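Local atomic coordinates of exosome complex exonuclease RRP46 homolog (Oryza sativa Japonica Group, PDB entry 3HKM), a protein that binds double-stranded DNA and single-stranded RNA, shows hydrolytic DNase and phosphorolytic RNase activity in vitro, and is probably a component of the exosome. Residues A[64-69]-A[82-87]; A[40-45]-A[124-129]. One frame throughout, in Å; residues are numbered along the deposited sequence.

Interaction 1 (A[64-69]-A[82-87]); sequences VVWKPM and MTLKRT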
loop_
_atom_site.group_PDB
_atom_site.type_symbol
_atom_site.label_atom_id
_atom_site.label_comp_id
_atom_site.label_asym_id
_atom_site.label_seq_id
_atom_site.Cartn_x
_atom_site.Cartn_y
_atom_site.Cartn_z
ATOM N N VAL A 64 2.141 11.707 -6.147
ATOM C CA VAL A 64 2.981 10.797 -5.375
ATOM C C VAL A 64 4.416 10.674 -5.908
ATOM O O VAL A 64 4.645 10.541 -7.108
ATOM C CB VAL A 64 2.351 9.383 -5.300
ATOM C CG1 VAL A 64 3.021 8.555 -4.212
ATOM C CG2 VAL A 64 0.849 9.480 -5.057
ATOM N N VAL A 65 5.382 10.737 -5.003
ATOM C CA VAL A 65 6.765 10.484 -5.357
ATOM C C VAL A 65 7.306 9.355 -4.496
ATOM O O VAL A 65 7.259 9.409 -3.266
ATOM C CB VAL A 65 7.656 11.764 -5.287
ATOM C CG1 VAL A 65 6.954 12.888 -4.553
ATOM C CG2 VAL A 65 9.028 11.463 -4.684
ATOM N N TRP A 66 7.789 8.316 -5.172
ATOM C CA TRP A 66 8.316 7.123 -4.540
ATOM C C TRP A 66 9.821 7.290 -4.430
ATOM O O TRP A 66 10.495 7.515 -5.428
ATOM C CB TRP A 66 7.988 5.907 -5.405
ATOM C CG TRP A 66 7.605 4.666 -4.647
ATOM C CD1 TRP A 66 6.340 4.269 -4.295
ATOM C CD2 TRP A 66 8.488 3.653 -4.165
ATOM N NE1 TRP A 66 6.388 3.077 -3.618
ATOM C CE2 TRP A 66 7.693 2.676 -3.525
ATOM C CE3 TRP A 66 9.872 3.479 -4.207
ATOM C CZ2 TRP A 66 8.238 1.543 -2.936
ATOM C CZ3 TRP A 66 10.410 2.358 -3.623
ATOM C CH2 TRP A 66 9.596 1.401 -2.996
ATOM N N LYS A 67 10.346 7.190 -3.215
ATOM C CA LYS A 67 11.765 7.425 -2.971
ATOM C C LYS A 67 12.448 6.168 -2.436
ATOM O O LYS A 67 12.034 5.628 -1.409
ATOM C CB LYS A 67 11.964 8.608 -2.007
ATOM C CG LYS A 67 11.048 9.796 -2.305
ATOM C CD LYS A 67 11.739 11.144 -2.136
ATOM C CE LYS A 67 11.772 11.614 -0.694
ATOM N NZ LYS A 67 12.197 13.052 -0.609
ATOM N N PRO A 68 13.503 5.703 -3.139
ATOM C CA PRO A 68 14.221 4.472 -2.784
ATOM C C PRO A 68 15.027 4.665 -1.509
ATOM O O PRO A 68 15.399 5.795 -1.189
ATOM C CB PRO A 68 15.174 4.259 -3.974
ATOM C CG PRO A 68 14.684 5.164 -5.056
ATOM C CD PRO A 68 14.072 6.327 -4.347
ATOM N N MET A 69 15.312 3.584 -0.795
ATOM C CA MET A 69 16.050 3.721 0.453
ATOM C C MET A 69 17.490 4.158 0.188
ATOM O O MET A 69 18.242 4.442 1.124
ATOM C CB MET A 69 15.951 2.453 1.329
ATOM C CG MET A 69 16.923 1.329 1.019
ATOM S SD MET A 69 16.336 -0.273 1.651
ATOM C CE MET A 69 15.530 -0.917 0.187
ATOM N N MET A 82 3.846 4.290 -9.687
ATOM C CA MET A 82 2.700 4.381 -10.588
ATOM C C MET A 82 1.473 3.683 -10.009
ATOM O O MET A 82 0.391 4.262 -9.944
ATOM C CB MET A 82 3.063 3.783 -11.955
ATOM C CG MET A 82 2.088 4.094 -13.086
ATOM S SD MET A 82 0.562 3.111 -13.072
ATOM C CE MET A 82 1.219 1.441 -13.182
ATOM N N THR A 83 1.644 2.437 -9.582
ATOM C CA THR A 83 0.535 1.686 -9.013
ATOM C C THR A 83 -0.037 2.416 -7.805
ATOM O O THR A 83 -1.253 2.579 -7.688
ATOM C CB THR A 83 0.954 0.255 -8.617
ATOM O OG1 THR A 83 1.629 -0.367 -9.718
ATOM C CG2 THR A 83 -0.267 -0.572 -8.247
ATOM N N LEU A 84 0.853 2.863 -6.921
ATOM C CA LEU A 84 0.492 3.628 -5.726
ATOM C C LEU A 84 -0.350 4.868 -6.058
ATOM O O LEU A 84 -1.359 5.128 -5.405
ATOM C CB LEU A 84 1.760 4.014 -4.956
ATOM C CG LEU A 84 1.657 4.668 -3.575
ATOM C CD1 LEU A 84 0.788 3.855 -2.622
ATOM C CD2 LEU A 84 3.053 4.851 -3.005
ATOM N N LYS A 85 0.051 5.615 -7.087
ATOM C CA LYS A 85 -0.690 6.805 -7.523
ATOM C C LYS A 85 -2.086 6.427 -8.047
ATOM O O LYS A 85 -3.067 7.099 -7.748
ATOM C CB LYS A 85 0.112 7.583 -8.585
ATOM C CG LYS A 85 -0.158 9.112 -8.667
ATOM C CD LYS A 85 0.584 9.744 -9.862
ATOM C CE LYS A 85 0.680 11.284 -9.802
ATOM N NZ LYS A 85 1.978 11.822 -9.270
ATOM N N ARG A 86 -2.169 5.349 -8.820
ATOM C CA ARG A 86 -3.448 4.820 -9.295
ATOM C C ARG A 86 -4.356 4.472 -8.136
ATOM O O ARG A 86 -5.542 4.789 -8.145
ATOM C CB ARG A 86 -3.234 3.542 -10.109
ATOM C CG ARG A 86 -3.062 3.710 -11.612
ATOM C CD ARG A 86 -2.286 2.514 -12.201
ATOM N NE ARG A 86 -2.992 1.226 -12.128
ATOM C CZ ARG A 86 -3.015 0.414 -11.066
ATOM N NH1 ARG A 86 -2.381 0.737 -9.946
ATOM N NH2 ARG A 86 -3.681 -0.733 -11.119
ATOM N N THR A 87 -3.785 3.782 -7.155
ATOM C CA THR A 87 -4.523 3.270 -6.004
ATOM C C THR A 87 -5.030 4.392 -5.104
ATOM O O THR A 87 -6.172 4.365 -4.643
ATOM C CB THR A 87 -3.633 2.346 -5.146
ATOM O OG1 THR A 87 -3.047 1.327 -5.967
ATOM C CG2 THR A 87 -4.452 1.699 -4.046
#

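Interaction 2 (A[40-45]-A[124-129]); sequences VLAAVY and CAALVF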
loop_
_atom_site.group_PDB
_atom_site.type_symbol
_atom_site.label_atom_id
_atom_site.label_comp_id
_atom_site.label_asym_id
_atom_site.label_seq_id
_atom_site.Cartn_x
_atom_site.Cartn_y
_atom_site.Cartn_z
ATOM N N VAL A 40 8.324 1.420 5.955
ATOM C CA VAL A 40 8.102 2.532 5.045
ATOM C C VAL A 40 7.659 3.786 5.812
ATOM O O VAL A 40 6.996 3.679 6.844
ATOM C CB VAL A 40 7.000 2.133 4.030
ATOM C CG1 VAL A 40 6.037 3.277 3.785
ATOM C CG2 VAL A 40 7.604 1.574 2.727
ATOM N N LEU A 41 8.028 4.967 5.313
ATOM C CA LEU A 41 7.529 6.224 5.877
ATOM C C LEU A 41 6.673 6.990 4.870
ATOM O O LEU A 41 7.134 7.322 3.778
ATOM C CB LEU A 41 8.674 7.115 6.374
ATOM C CG LEU A 41 8.282 8.555 6.748
ATOM C CD1 LEU A 41 7.352 8.572 7.960
ATOM C CD2 LEU A 41 9.506 9.427 7.010
ATOM N N ALA A 42 5.430 7.271 5.254
ATOM C CA ALA A 42 4.455 7.944 4.389
ATOM C C ALA A 42 4.116 9.363 4.863
ATOM O O ALA A 42 3.668 9.553 5.981
ATOM C CB ALA A 42 3.176 7.107 4.291
ATOM N N ALA A 43 4.321 10.355 4.001
ATOM C CA ALA A 43 4.097 11.759 4.368
ATOM C C ALA A 43 3.064 12.405 3.450
ATOM O O ALA A 43 3.194 12.336 2.231
ATOM C CB ALA A 43 5.414 12.543 4.325
ATOM N N VAL A 44 2.043 13.030 4.035
ATOM C CA VAL A 44 0.967 13.653 3.270
ATOM C C VAL A 44 0.840 15.120 3.635
ATOM O O VAL A 44 0.939 15.469 4.802
ATOM C CB VAL A 44 -0.385 12.984 3.546
ATOM C CG1 VAL A 44 -1.438 13.510 2.579
ATOM C CG2 VAL A 44 -0.260 11.468 3.447
ATOM N N TYR A 45 0.598 15.977 2.647
ATOM C CA TYR A 45 0.610 17.413 2.912
ATOM C C TYR A 45 -0.750 18.154 2.783
ATOM O O TYR A 45 -0.895 19.050 1.966
ATOM C CB TYR A 45 1.760 18.063 2.125
ATOM C CG TYR A 45 3.095 17.483 2.563
ATOM C CD1 TYR A 45 3.737 17.955 3.697
ATOM C CD2 TYR A 45 3.674 16.416 1.885
ATOM C CE1 TYR A 45 4.938 17.407 4.131
ATOM C CE2 TYR A 45 4.876 15.858 2.314
ATOM C CZ TYR A 45 5.500 16.360 3.437
ATOM O OH TYR A 45 6.692 15.822 3.873
ATOM N N CYS A 124 -2.327 4.763 3.111
ATOM C CA CYS A 124 -3.727 4.851 3.520
ATOM C C CYS A 124 -3.827 5.387 4.939
ATOM O O CYS A 124 -4.740 6.149 5.261
ATOM C CB CYS A 124 -4.423 3.495 3.432
ATOM S SG CYS A 124 -6.118 3.528 4.075
ATOM N N ALA A 125 -2.885 4.987 5.784
ATOM C CA ALA A 125 -2.860 5.454 7.166
ATOM C C ALA A 125 -2.510 6.935 7.255
ATOM O O ALA A 125 -3.135 7.678 8.011
ATOM C CB ALA A 125 -1.891 4.634 7.990
ATOM N N ALA A 126 -1.507 7.359 6.489
ATOM C CA ALA A 126 -1.073 8.753 6.493
ATOM C C ALA A 126 -2.138 9.712 5.934
ATOM O O ALA A 126 -2.317 10.808 6.457
ATOM C CB ALA A 126 0.231 8.906 5.750
ATOM N N LEU A 127 -2.842 9.302 4.882
ATOM C CA LEU A 127 -3.961 10.085 4.347
ATOM C C LEU A 127 -5.043 10.285 5.395
ATOM O O LEU A 127 -5.576 11.386 5.560
ATOM C CB LEU A 127 -4.590 9.386 3.141
ATOM C CG LEU A 127 -3.783 9.295 1.848
ATOM C CD1 LEU A 127 -4.380 8.230 0.947
ATOM C CD2 LEU A 127 -3.744 10.646 1.157
ATOM N N VAL A 128 -5.388 9.203 6.081
ATOM C CA VAL A 128 -6.389 9.275 7.136
ATOM C C VAL A 128 -5.936 10.261 8.203
ATOM O O VAL A 128 -6.722 11.088 8.672
ATOM C CB VAL A 128 -6.648 7.894 7.768
ATOM C CG1 VAL A 128 -7.425 8.041 9.063
ATOM C CG2 VAL A 128 -7.385 7.012 6.792
ATOM N N PHE A 129 -4.661 10.181 8.576
ATOM C CA PHE A 129 -4.128 11.057 9.605
ATOM C C PHE A 129 -4.048 12.516 9.175
ATOM O O PHE A 129 -4.137 13.408 10.013
ATOM C CB PHE A 129 -2.755 10.599 10.078
ATOM C CG PHE A 129 -2.186 11.470 11.157
ATOM C CD1 PHE A 129 -2.740 11.463 12.437
ATOM C CD2 PHE A 129 -1.125 12.321 10.897
ATOM C CE1 PHE A 129 -2.231 12.275 13.436
ATOM C CE2 PHE A 129 -0.622 13.139 11.893
ATOM C CZ PHE A 129 -1.169 13.110 13.165
#

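Interaction 1 (A[64-69]-A[82-87])
Val64 spreads its two methyl groups over adjacent residues of helix 77-91, CG1 against Leu84 and CG2 against Lys85, and so illustrates how an outermost strand is pinned to the helix of its own beta-alpha-beta unit. With CG1 anti to the backbone N (chi1 -165°), the valine crosses Leu84 at about a right angle, CG1 lying 3.9 Å from Leu84 CD2. The same Leu84 methyl reaches on to the indole of Trp66, where it sits at the ring edge, near the ring plane, 3.6 Å from Trp66 CD1.

Lys85 can be followed outward along the other flank. Its CB and then its CG pass Val64 CG2, the nearer approach being 3.8 Å from Lys85 CG, while the two side chains slide past each other in opposite directions. CE comes up to the strand backbone, and the bend at chi4 (98°) leaves NZ 3.1 Å from Val64 N; both are donors, so the pair makes no hydrogen bond. Trimming Val64 to an alanine removes both methyls, which would probably open a gap beside Leu84 CD2 and leave the aliphatic part of Lys85 without a wall to lie on. Beyond the pair, Leu88 also touches Val64, and Leu106 and Ala119 pack on Trp66. No hydrogen bond joins 64-69 to 82-87, which pack carbon on carbon; strand and helix are linked nearby, where Glu81 OE1 takes the N-H of Trp66.

Interaction 2 (A[40-45]-A[124-129])
Small-residue packing of a helix on a sheet is what joins 40-45 to 124-129: alanine meets alanine deep in the RNase PH domain, where helix 115-130 runs over strand 38-49. The two short axes lie 7.5 Å apart and cross at -33°, a close spacing that the short side chains make possible. Ala42 CB faces Ala126 CB at 3.7 Å, and the same helix methyl also rests 3.5 Å from the carbonyl oxygen Ala42 O.

Two residues along, Val44 divides its two methyls between Ala126 and Leu127. Its CG2 presses on Ala126 CB at 3.5 Å, tighter than usual van der Waals contact, and also lies against the Ala126 backbone. The other branch, CG1, held anti to the backbone N (chi1 -171°), meets Leu127 CD2 at 3.9 Å. Leu127 starts away from the strand, yet its side chain returns to cross Val44 at about a right angle.

Around this patch the helix continues its grip on the sheet: Ala122 covers Ala42 and Val40, while Ala130 reaches Val44. The next strand, 29-35, contributes Ala31 beneath Ala125 and Ala126, and on the other flank Thr102 of strand 100-110 touches Val44.

Overall arrangement
Both contacts set a helix on the same mixed sheet, at different strands: interaction 1 holds the outermost strand 61-67 to helix 77-91, whereas interaction 2 holds the interior strand 38-49 to helix 115-130. Their centres are 12 Å apart and they do not touch, but Leu84 and Trp66 of interaction 1 pack on helix 115-130, which ties the two together. Along the chain, interaction 1 is nested inside the loop closed by interaction 2. Both rest on apolar packing, though interaction 1 brings an ammonium near the strand. At the interior strand every touching residue is buried and the side chains are mostly short; at the outermost strand larger groups serve, including a lysine that remains partly exposed.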